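Local coordinates for NikO protein (Streptomyces tendae, PDB 4FQD) that is an enolpyruvyl transferase essential in nikkomycin biosynthesis, of the MurA subfamily, that probably transfers the enolpyruvyl group of phosphoenolpyruvate to a uridine nucleotide, at residues A[51-56]-A[259-264]; A[175-180]-A[210-215]; A[331-336]-A[361-366]. The protein carries 4 engineered substitutions. One frame throughout, in Å; residues are numbered along the deposited sequence.

Contact 1: residues A[51-56]-A[259-264]; sequences VRIENC and VTLIPD. Engineered in segment 51-56: R52 (natural residue Pro).
The shortest polar bond here runs from E54 N to V259 O, 2.7 Å; I53 CA adds a weaker C-H...O approach to the same oxygen. On one side of it V259 N donates to R52 O at 2.9 Å, and on the other L261 N donates to E54 O at 3.0 Å. These bonds pair strands 50-54 and 257-260 in parallel, as the edge of a mixed sheet whose next strand, 84-88, flanks 50-54. The side chain of N55 continues the pairing past the strand ends. Its CG stands anti to the backbone N (chi1 -167°), and ND2 reaches L261 O at 2.9 Å with that oxygen in the amide plane, although the donor rides above the plane of the L261 carbonyl. On the face that carries I53 and V259, I53 and L261 cross obliquely, I53 CG2 lying 3.6 Å from L261 CG; V259 CG1 is more loosely set, 4.3 Å from I53 CG1. Helix 34-44 packs on this face, T40 against I53 and A44 against V51, and L231 of helix 219-231 touches V51 as well. On the other face E54 CB lies 3.7 Å from T260 OG1, and OE2 of E54 sits over the guanidinium of R52, an engineered residue, as a long, charge-only pair. Beyond the strands D264 caps the start of helix 265-278 through the backbone N of E267. The chemistry is thus divided by face, aliphatic groups toward the helices and polar ones on the other side, while the N55 amide ties the chain leaving strand 257-260 to the end of strand 50-54.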
loop_
_atom_site.group_PDB
_atom_site.type_symbol
_atom_site.label_atom_id
_atom_site.label_comp_id
_atom_site.label_asym_id
_atom_site.label_seq_id
_atom_site.Cartn_x
_atom_site.Cartn_y
_atom_site.Cartn_z
ATOM N N VAL A 51 38.347 -5.498 15.464
ATOM C CA VAL A 51 37.535 -4.928 14.398
ATOM C C VAL A 51 37.496 -3.408 14.508
ATOM O O VAL A 51 36.949 -2.860 15.466
ATOM C CB VAL A 51 36.098 -5.479 14.427
ATOM C CG1 VAL A 51 35.233 -4.772 13.392
ATOM C CG2 VAL A 51 36.105 -6.979 14.191
ATOM N N ARG A 52 38.086 -2.732 13.528
ATOM C CA ARG A 52 38.105 -1.275 13.516
ATOM C C ARG A 52 36.920 -0.715 12.742
ATOM O O ARG A 52 36.795 -0.929 11.536
ATOM C CB ARG A 52 39.416 -0.750 12.928
ATOM C CG ARG A 52 39.526 0.761 12.973
ATOM C CD ARG A 52 40.848 1.258 12.421
ATOM N NE ARG A 52 40.975 2.703 12.586
ATOM C CZ ARG A 52 41.992 3.423 12.126
ATOM N NH1 ARG A 52 42.979 2.834 11.464
ATOM N NH2 ARG A 52 42.021 4.735 12.324
ATOM N N ILE A 53 36.055 0.008 13.444
ATOM C CA ILE A 53 34.839 0.542 12.845
ATOM C C ILE A 53 34.933 2.049 12.641
ATOM O O ILE A 53 34.813 2.823 13.591
ATOM C CB ILE A 53 33.610 0.228 13.716
ATOM C CG1 ILE A 53 33.571 -1.261 14.066
ATOM C CG2 ILE A 53 32.336 0.648 13.010
ATOM C CD1 ILE A 53 32.434 -1.643 14.987
ATOM N N GLU A 54 35.151 2.464 11.397
ATOM C CA GLU A 54 35.215 3.882 11.071
ATOM C C GLU A 54 33.819 4.433 10.804
ATOM O O GLU A 54 32.880 3.669 10.570
ATOM C CB GLU A 54 36.123 4.121 9.865
ATOM C CG GLU A 54 37.521 3.555 10.033
ATOM C CD GLU A 54 38.586 4.451 9.435
ATOM O OE1 GLU A 54 38.287 5.635 9.173
ATOM O OE2 GLU A 54 39.720 3.972 9.229
ATOM N N ASN A 55 33.695 5.757 10.837
ATOM C CA ASN A 55 32.405 6.428 10.708
ATOM C C ASN A 55 31.403 5.879 11.719
ATOM O O ASN A 55 30.258 5.584 11.383
ATOM C CB ASN A 55 31.860 6.308 9.279
ATOM C CG ASN A 55 30.689 7.240 9.017
ATOM O OD1 ASN A 55 30.620 8.339 9.568
ATOM N ND2 ASN A 55 29.757 6.798 8.181
ATOM N N CYS A 56 31.855 5.723 12.959
ATOM C CA CYS A 56 31.003 5.201 14.017
ATOM C C CYS A 56 30.256 6.331 14.712
ATOM O O CYS A 56 30.866 7.304 15.155
ATOM C CB CYS A 56 31.826 4.405 15.032
ATOM S SG CYS A 56 30.854 3.704 16.387
ATOM N N VAL A 259 36.418 -1.594 8.713
ATOM C CA VAL A 259 35.148 -1.309 8.056
ATOM C C VAL A 259 34.661 0.120 8.305
ATOM O O VAL A 259 34.681 0.613 9.433
ATOM C CB VAL A 259 34.058 -2.333 8.467
ATOM C CG1 VAL A 259 33.912 -2.390 9.980
ATOM C CG2 VAL A 259 32.730 -2.007 7.799
ATOM N N THR A 260 34.242 0.785 7.234
ATOM C CA THR A 260 33.660 2.116 7.334
ATOM C C THR A 260 32.144 2.029 7.194
ATOM O O THR A 260 31.632 1.656 6.138
ATOM C CB THR A 260 34.215 3.053 6.249
ATOM O OG1 THR A 260 35.644 3.096 6.340
ATOM C CG2 THR A 260 33.656 4.456 6.421
ATOM N N LEU A 261 31.432 2.373 8.263
ATOM C CA LEU A 261 29.977 2.252 8.289
ATOM C C LEU A 261 29.285 3.085 7.218
ATOM O O LEU A 261 29.715 4.192 6.894
ATOM C CB LEU A 261 29.423 2.638 9.662
ATOM C CG LEU A 261 29.690 1.680 10.820
ATOM C CD1 LEU A 261 28.992 2.163 12.083
ATOM C CD2 LEU A 261 29.253 0.268 10.466
ATOM N N ILE A 262 28.208 2.533 6.674
ATOM C CA ILE A 262 27.339 3.264 5.767
ATOM C C ILE A 262 26.658 4.379 6.563
ATOM O O ILE A 262 26.297 4.178 7.723
ATOM C CB ILE A 262 26.296 2.313 5.121
ATOM C CG1 ILE A 262 25.444 3.037 4.079
ATOM C CG2 ILE A 262 25.416 1.662 6.180
ATOM C CD1 ILE A 262 24.524 2.113 3.311
ATOM N N PRO A 263 26.530 5.575 5.963
ATOM C CA PRO A 263 25.840 6.684 6.630
ATOM C C PRO A 263 24.443 6.285 7.092
ATOM O O PRO A 263 23.772 5.509 6.408
ATOM C CB PRO A 263 25.755 7.743 5.533
ATOM C CG PRO A 263 26.964 7.494 4.702
ATOM C CD PRO A 263 27.155 6.000 4.697
ATOM N N ASP A 264 24.025 6.800 8.246
ATOM C CA ASP A 264 22.740 6.440 8.837
ATOM C C ASP A 264 21.593 6.729 7.875
ATOM O O ASP A 264 21.380 7.873 7.474
ATOM C CB ASP A 264 22.528 7.176 10.160
ATOM C CG ASP A 264 21.400 6.586 10.984
ATOM O OD1 ASP A 264 20.224 6.886 10.691
ATOM O OD2 ASP A 264 21.691 5.823 11.930
#

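Contact 2: residues A[175-180]-A[210-215]; sequences IDMLDY and TTLQHP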
loop_
_atom_site.group_PDB
_atom_site.type_symbol
_atom_site.label_atom_id
_atom_site.label_comp_id
_atom_site.label_asym_id
_atom_site.label_seq_id
_atom_site.Cartn_x
_atom_site.Cartn_y
_atom_site.Cartn_z
ATOM N N ILE A 175 16.834 -22.954 6.873
ATOM C CA ILE A 175 15.692 -22.149 7.294
ATOM C C ILE A 175 15.174 -21.231 6.194
ATOM O O ILE A 175 15.951 -20.572 5.504
ATOM C CB ILE A 175 16.045 -21.261 8.502
ATOM C CG1 ILE A 175 16.859 -22.040 9.537
ATOM C CG2 ILE A 175 14.785 -20.679 9.124
ATOM C CD1 ILE A 175 17.300 -21.195 10.717
ATOM N N ASP A 176 13.855 -21.193 6.041
ATOM C CA ASP A 176 13.213 -20.200 5.195
ATOM C C ASP A 176 12.837 -19.018 6.078
ATOM O O ASP A 176 12.023 -19.154 6.989
ATOM C CB ASP A 176 11.965 -20.785 4.534
ATOM C CG ASP A 176 11.481 -19.954 3.358
ATOM O OD1 ASP A 176 11.791 -18.745 3.305
ATOM O OD2 ASP A 176 10.788 -20.514 2.483
ATOM N N MET A 177 13.434 -17.860 5.811
ATOM C CA MET A 177 13.232 -16.681 6.653
ATOM C C MET A 177 11.811 -16.129 6.601
ATOM O O MET A 177 11.443 -15.282 7.415
ATOM C CB MET A 177 14.241 -15.586 6.301
ATOM C CG MET A 177 15.660 -15.943 6.682
ATOM S SD MET A 177 15.767 -16.264 8.451
ATOM C CE MET A 177 16.797 -17.716 8.466
ATOM N N LEU A 178 11.015 -16.611 5.653
ATOM C CA LEU A 178 9.617 -16.204 5.562
ATOM C C LEU A 178 8.809 -16.770 6.727
ATOM O O LEU A 178 7.670 -16.367 6.964
ATOM C CB LEU A 178 9.012 -16.637 4.226
ATOM C CG LEU A 178 9.647 -16.013 2.983
ATOM C CD1 LEU A 178 8.869 -16.382 1.731
ATOM C CD2 LEU A 178 9.747 -14.504 3.135
ATOM N N ASP A 179 9.415 -17.705 7.451
ATOM C CA ASP A 179 8.833 -18.248 8.671
ATOM C C ASP A 179 8.722 -17.168 9.743
ATOM O O ASP A 179 7.955 -17.299 10.697
ATOM C CB ASP A 179 9.690 -19.400 9.193
ATOM C CG ASP A 179 9.499 -20.678 8.399
ATOM O OD1 ASP A 179 8.920 -20.621 7.293
ATOM O OD2 ASP A 179 9.934 -21.742 8.886
ATOM N N TYR A 180 9.492 -16.098 9.576
ATOM C CA TYR A 180 9.529 -15.022 10.556
ATOM C C TYR A 180 8.997 -13.710 9.987
ATOM O O TYR A 180 9.429 -12.630 10.385
ATOM C CB TYR A 180 10.952 -14.850 11.087
ATOM C CG TYR A 180 11.531 -16.130 11.642
ATOM C CD1 TYR A 180 11.273 -16.523 12.948
ATOM C CD2 TYR A 180 12.324 -16.955 10.854
ATOM C CE1 TYR A 180 11.795 -17.696 13.458
ATOM C CE2 TYR A 180 12.849 -18.129 11.354
ATOM C CZ TYR A 180 12.581 -18.496 12.657
ATOM O OH TYR A 180 13.105 -19.664 13.158
ATOM N N THR A 210 24.920 -24.088 6.754
ATOM C CA THR A 210 23.619 -23.501 7.043
ATOM C C THR A 210 23.110 -22.747 5.818
ATOM O O THR A 210 23.834 -21.948 5.225
ATOM C CB THR A 210 23.688 -22.545 8.252
ATOM O OG1 THR A 210 24.025 -23.289 9.432
ATOM C CG2 THR A 210 22.357 -21.846 8.467
ATOM N N THR A 211 21.865 -23.012 5.439
ATOM C CA THR A 211 21.277 -22.382 4.263
ATOM C C THR A 211 20.056 -21.548 4.629
ATOM O O THR A 211 19.074 -22.067 5.161
ATOM C CB THR A 211 20.880 -23.429 3.207
ATOM O OG1 THR A 211 22.016 -24.245 2.892
ATOM C CG2 THR A 211 20.382 -22.747 1.941
ATOM N N LEU A 212 20.121 -20.253 4.337
ATOM C CA LEU A 212 19.029 -19.341 4.656
ATOM C C LEU A 212 18.259 -18.945 3.402
ATOM O O LEU A 212 18.849 -18.677 2.356
ATOM C CB LEU A 212 19.560 -18.096 5.369
ATOM C CG LEU A 212 20.468 -18.358 6.570
ATOM C CD1 LEU A 212 20.816 -17.058 7.281
ATOM C CD2 LEU A 212 19.828 -19.350 7.530
ATOM N N GLN A 213 16.936 -18.904 3.516
ATOM C CA GLN A 213 16.083 -18.624 2.369
ATOM C C GLN A 213 15.297 -17.330 2.541
ATOM O O GLN A 213 14.762 -17.064 3.614
ATOM C CB GLN A 213 15.118 -19.783 2.142
ATOM C CG GLN A 213 14.845 -20.046 0.691
ATOM C CD GLN A 213 16.069 -20.566 -0.032
ATOM O OE1 GLN A 213 16.310 -20.222 -1.187
ATOM N NE2 GLN A 213 16.842 -21.414 0.641
ATOM N N HIS A 214 15.221 -16.544 1.468
ATOM C CA HIS A 214 14.530 -15.253 1.473
ATOM C C HIS A 214 14.991 -14.339 2.608
ATOM O O HIS A 214 14.208 -14.012 3.500
ATOM C CB HIS A 214 13.013 -15.449 1.554
ATOM C CG HIS A 214 12.461 -16.365 0.506
ATOM N ND1 HIS A 214 12.053 -17.650 0.780
ATOM C CD2 HIS A 214 12.252 -16.177 -0.820
ATOM C CE1 HIS A 214 11.613 -18.217 -0.328
ATOM N NE2 HIS A 214 11.725 -17.346 -1.315
ATOM N N PRO A 215 16.263 -13.915 2.574
ATOM C CA PRO A 215 16.816 -13.130 3.682
ATOM C C PRO A 215 16.456 -11.648 3.612
ATOM O O PRO A 215 16.048 -11.149 2.562
ATOM C CB PRO A 215 18.322 -13.304 3.495
ATOM C CG PRO A 215 18.484 -13.426 2.019
ATOM C CD PRO A 215 17.259 -14.148 1.514
#
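The imidazole of H214 and the carboxylate of D176 are turned only 20° from each other; OD1 of D176 lies near the ring plane, at its edge, but ND1 of H214 is 27° out of the carboxylate plane. H214 ND1 donates to D176 OD1 at 2.8 Å, on the syn side, and the bond is close to straight. From the opposite face of the carboxylate L178 N reaches the same OD1 at 3.3 Å, an Asx turn that ties the start of the 3-10 segment 177-179 to the aspartate. The side chain of L178 then lies over one face of the imidazole: CD1 stands 3.8 Å from the ring centroid, offset toward the rim, in a CH-pi contact, while CD2 packs on H214 CB. An alanine in place of D176 would probably leave H214 ND1 and L178 N without their shared acceptor and the imidazole less fixed in its rotation. Next to these groups strands 174-176 and 209-213 run parallel, the two strands of a beta-alpha-beta unit whose crossover helix is 192-204, with 174-176 at the edge of the sheet. I175 N bonds to T211 O, Q213 N to I175 O, and M177 N to Q213 O, the last at 2.7 Å. M177 reaches L212, which shares a face with I175. Its chain bends at chi2, which sets SD, and again at chi3 (137°), which puts CE 3.6 Å from L212 CD2, against helix 192-204, whose Y192, V196 and A199 also touch it. I175 CB lies 4.3 Å from L212 CD2. H214 O, meanwhile, accepts from the hydroxyl of Y192, and M177 CB lies 3.2 Å from that oxygen.

Contact 3: residues A[331-336]-A[361-366]; sequences EFTAMS and REAVWE
T333 pairs with R361 and A334 with E362 where strands 331-334 and 356-362 run side by side in parallel, the two strands of a beta-alpha-beta unit whose crossover helix is 344-351. Three backbone hydrogen bonds carry the pairing: R361 N to F332 O, A334 N to R361 O at 2.8 Å, and A363 N to A334 O. T333 CA makes an additional C-H...O contact with R361 O. Van der Waals packing follows. The side chains of T333 and R361 lie alongside each other and point the same way; OG1 of T333 stands 3.6 Å from R361 CB, and T333 CG2, anti to the backbone N, meets A363 CB at 3.6 Å. R361 carries its CG anti to the backbone N (chi1 -167°) and extends to NE, which lies close to NE of R361 of the second subunit, like charges; L186 of that subunit packs on it. V364 CG2 fits against the backbone at M335 and S336, 3.7 Å from both M335 CA and S336 N. Side-chain hydrogen bonds form the third group. E331 OE1 accepts from T333 N of the second subunit, so this edge strand lies at the dimer contact. The others hold residues 362-365. OE1 of E362 is taken by Q344 and S341, while S188 OG serves A363 O and S336 N, joining the two segments through S188. OE2 of E362 accepts from V364 N through its anti lone pair at 2.8 Å, and from W365 N, 2.7 Å off and above the carboxylate plane.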
loop_
_atom_site.group_PDB
_atom_site.type_symbol
_atom_site.label_atom_id
_atom_site.label_comp_id
_atom_site.label_asym_id
_atom_site.label_seq_id
_atom_site.Cartn_x
_atom_site.Cartn_y
_atom_site.Cartn_z
ATOM N N GLU A 331 0.534 7.140 -2.128
ATOM C CA GLU A 331 0.098 6.042 -1.275
ATOM C C GLU A 331 1.130 4.922 -1.350
ATOM O O GLU A 331 1.593 4.560 -2.432
ATOM C CB GLU A 331 -1.313 5.558 -1.643
ATOM C CG GLU A 331 -1.423 4.711 -2.902
ATOM C CD GLU A 331 -1.225 3.224 -2.641
ATOM O OE1 GLU A 331 -1.214 2.450 -3.620
ATOM O OE2 GLU A 331 -1.082 2.829 -1.463
ATOM N N PHE A 332 1.507 4.391 -0.193
ATOM C CA PHE A 332 2.535 3.361 -0.143
ATOM C C PHE A 332 2.442 2.536 1.131
ATOM O O PHE A 332 1.657 2.839 2.030
ATOM C CB PHE A 332 3.928 3.987 -0.253
ATOM C CG PHE A 332 4.301 4.848 0.919
ATOM C CD1 PHE A 332 3.932 6.182 0.961
ATOM C CD2 PHE A 332 5.024 4.324 1.979
ATOM C CE1 PHE A 332 4.274 6.977 2.038
ATOM C CE2 PHE A 332 5.368 5.112 3.059
ATOM C CZ PHE A 332 4.992 6.442 3.088
ATOM N N THR A 333 3.261 1.495 1.201
ATOM C CA THR A 333 3.286 0.621 2.363
ATOM C C THR A 333 4.708 0.456 2.881
ATOM O O THR A 333 5.592 0.001 2.157
ATOM C CB THR A 333 2.710 -0.767 2.030
ATOM O OG1 THR A 333 1.343 -0.634 1.619
ATOM C CG2 THR A 333 2.781 -1.675 3.244
ATOM N N ALA A 334 4.927 0.839 4.134
ATOM C CA ALA A 334 6.217 0.622 4.774
ATOM C C ALA A 334 6.396 -0.867 5.049
ATOM O O ALA A 334 5.656 -1.453 5.837
ATOM C CB ALA A 334 6.312 1.420 6.063
ATOM N N MET A 335 7.378 -1.474 4.390
ATOM C CA MET A 335 7.589 -2.913 4.502
ATOM C C MET A 335 9.070 -3.272 4.582
ATOM O O MET A 335 9.938 -2.432 4.344
ATOM C CB MET A 335 6.930 -3.636 3.326
ATOM C CG MET A 335 7.391 -3.138 1.969
ATOM S SD MET A 335 6.505 -3.897 0.598
ATOM C CE MET A 335 7.386 -3.197 -0.796
ATOM N N SER A 336 9.346 -4.529 4.918
ATOM C CA SER A 336 10.711 -5.004 5.110
ATOM C C SER A 336 11.555 -4.887 3.842
ATOM O O SER A 336 12.709 -4.461 3.892
ATOM C CB SER A 336 10.705 -6.451 5.605
ATOM O OG SER A 336 10.003 -6.569 6.831
ATOM N N ARG A 361 0.620 3.004 4.902
ATOM C CA ARG A 361 0.305 1.732 5.540
ATOM C C ARG A 361 1.534 1.117 6.197
ATOM O O ARG A 361 2.588 0.989 5.574
ATOM C CB ARG A 361 -0.287 0.750 4.529
ATOM C CG ARG A 361 -0.923 -0.470 5.170
ATOM C CD ARG A 361 -1.446 -1.428 4.121
ATOM N NE ARG A 361 -2.606 -2.172 4.597
ATOM C CZ ARG A 361 -3.865 -1.825 4.353
ATOM N NH1 ARG A 361 -4.128 -0.747 3.629
ATOM N NH2 ARG A 361 -4.862 -2.558 4.827
ATOM N N GLU A 362 1.384 0.734 7.460
ATOM C CA GLU A 362 2.465 0.116 8.214
ATOM C C GLU A 362 2.375 -1.404 8.147
ATOM O O GLU A 362 1.371 -1.992 8.549
ATOM C CB GLU A 362 2.416 0.578 9.671
ATOM C CG GLU A 362 3.393 -0.139 10.577
ATOM C CD GLU A 362 4.834 0.180 10.246
ATOM O OE1 GLU A 362 5.195 1.376 10.247
ATOM O OE2 GLU A 362 5.605 -0.765 9.981
ATOM N N ALA A 363 3.427 -2.041 7.641
ATOM C CA ALA A 363 3.436 -3.493 7.495
ATOM C C ALA A 363 4.623 -4.143 8.201
ATOM O O ALA A 363 5.006 -5.267 7.876
ATOM C CB ALA A 363 3.414 -3.880 6.025
ATOM N N VAL A 364 5.204 -3.432 9.161
ATOM C CA VAL A 364 6.300 -3.974 9.959
ATOM C C VAL A 364 6.013 -3.818 11.450
ATOM O O VAL A 364 5.725 -4.795 12.140
ATOM C CB VAL A 364 7.648 -3.299 9.626
ATOM C CG1 VAL A 364 8.761 -3.885 10.482
ATOM C CG2 VAL A 364 7.972 -3.454 8.149
ATOM N N TRP A 365 6.088 -2.584 11.939
ATOM C CA TRP A 365 5.859 -2.311 13.354
ATOM C C TRP A 365 4.480 -1.722 13.613
ATOM O O TRP A 365 4.287 -0.508 13.541
ATOM C CB TRP A 365 6.939 -1.384 13.915
ATOM C CG TRP A 365 8.279 -2.033 14.012
ATOM C CD1 TRP A 365 9.387 -1.742 13.271
ATOM C CD2 TRP A 365 8.654 -3.099 14.892
ATOM N NE1 TRP A 365 10.431 -2.554 13.642
ATOM C CE2 TRP A 365 10.007 -3.396 14.635
ATOM C CE3 TRP A 365 7.978 -3.827 15.877
ATOM C CZ2 TRP A 365 10.696 -4.392 15.325
ATOM C CZ3 TRP A 365 8.664 -4.814 16.561
ATOM C CH2 TRP A 365 10.009 -5.088 16.282
ATOM N N GLU A 366 3.531 -2.597 13.920
ATOM C CA GLU A 366 2.172 -2.198 14.247
ATOM C C GLU A 366 2.137 -1.148 15.351
ATOM O O GLU A 366 2.950 -1.183 16.274
ATOM C CB GLU A 366 1.387 -3.424 14.698
ATOM C CG GLU A 366 -0.101 -3.212 14.761
ATOM C CD GLU A 366 -0.726 -2.975 13.399
ATOM O OE1 GLU A 366 -0.180 -3.450 12.376
ATOM O OE2 GLU A 366 -1.778 -2.307 13.362
#

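All three contacts pair parallel strands, each at one edge of a different mixed four-stranded sheet. Contact 1 joins strands far apart in sequence, 50-54 and 257-260, and contact 2 falls within the span between them; contact 3 comes later in the chain. Contacts 2 and 3 are local crossovers, bridged by helices 192-204 and 344-351. Centres of contacts 1 and 2 lie about 27 Å apart, those of 1 and 3 about 28 Å, on opposite sides of the chain's centre, and those of 2 and 3 about 21 Å, with nearest atoms about 7 Å apart. Such repeated helix-backed sheets fit the inverse beta/alpha barrel of the EPSP synthase family. Contact 3 alone reaches the second subunit.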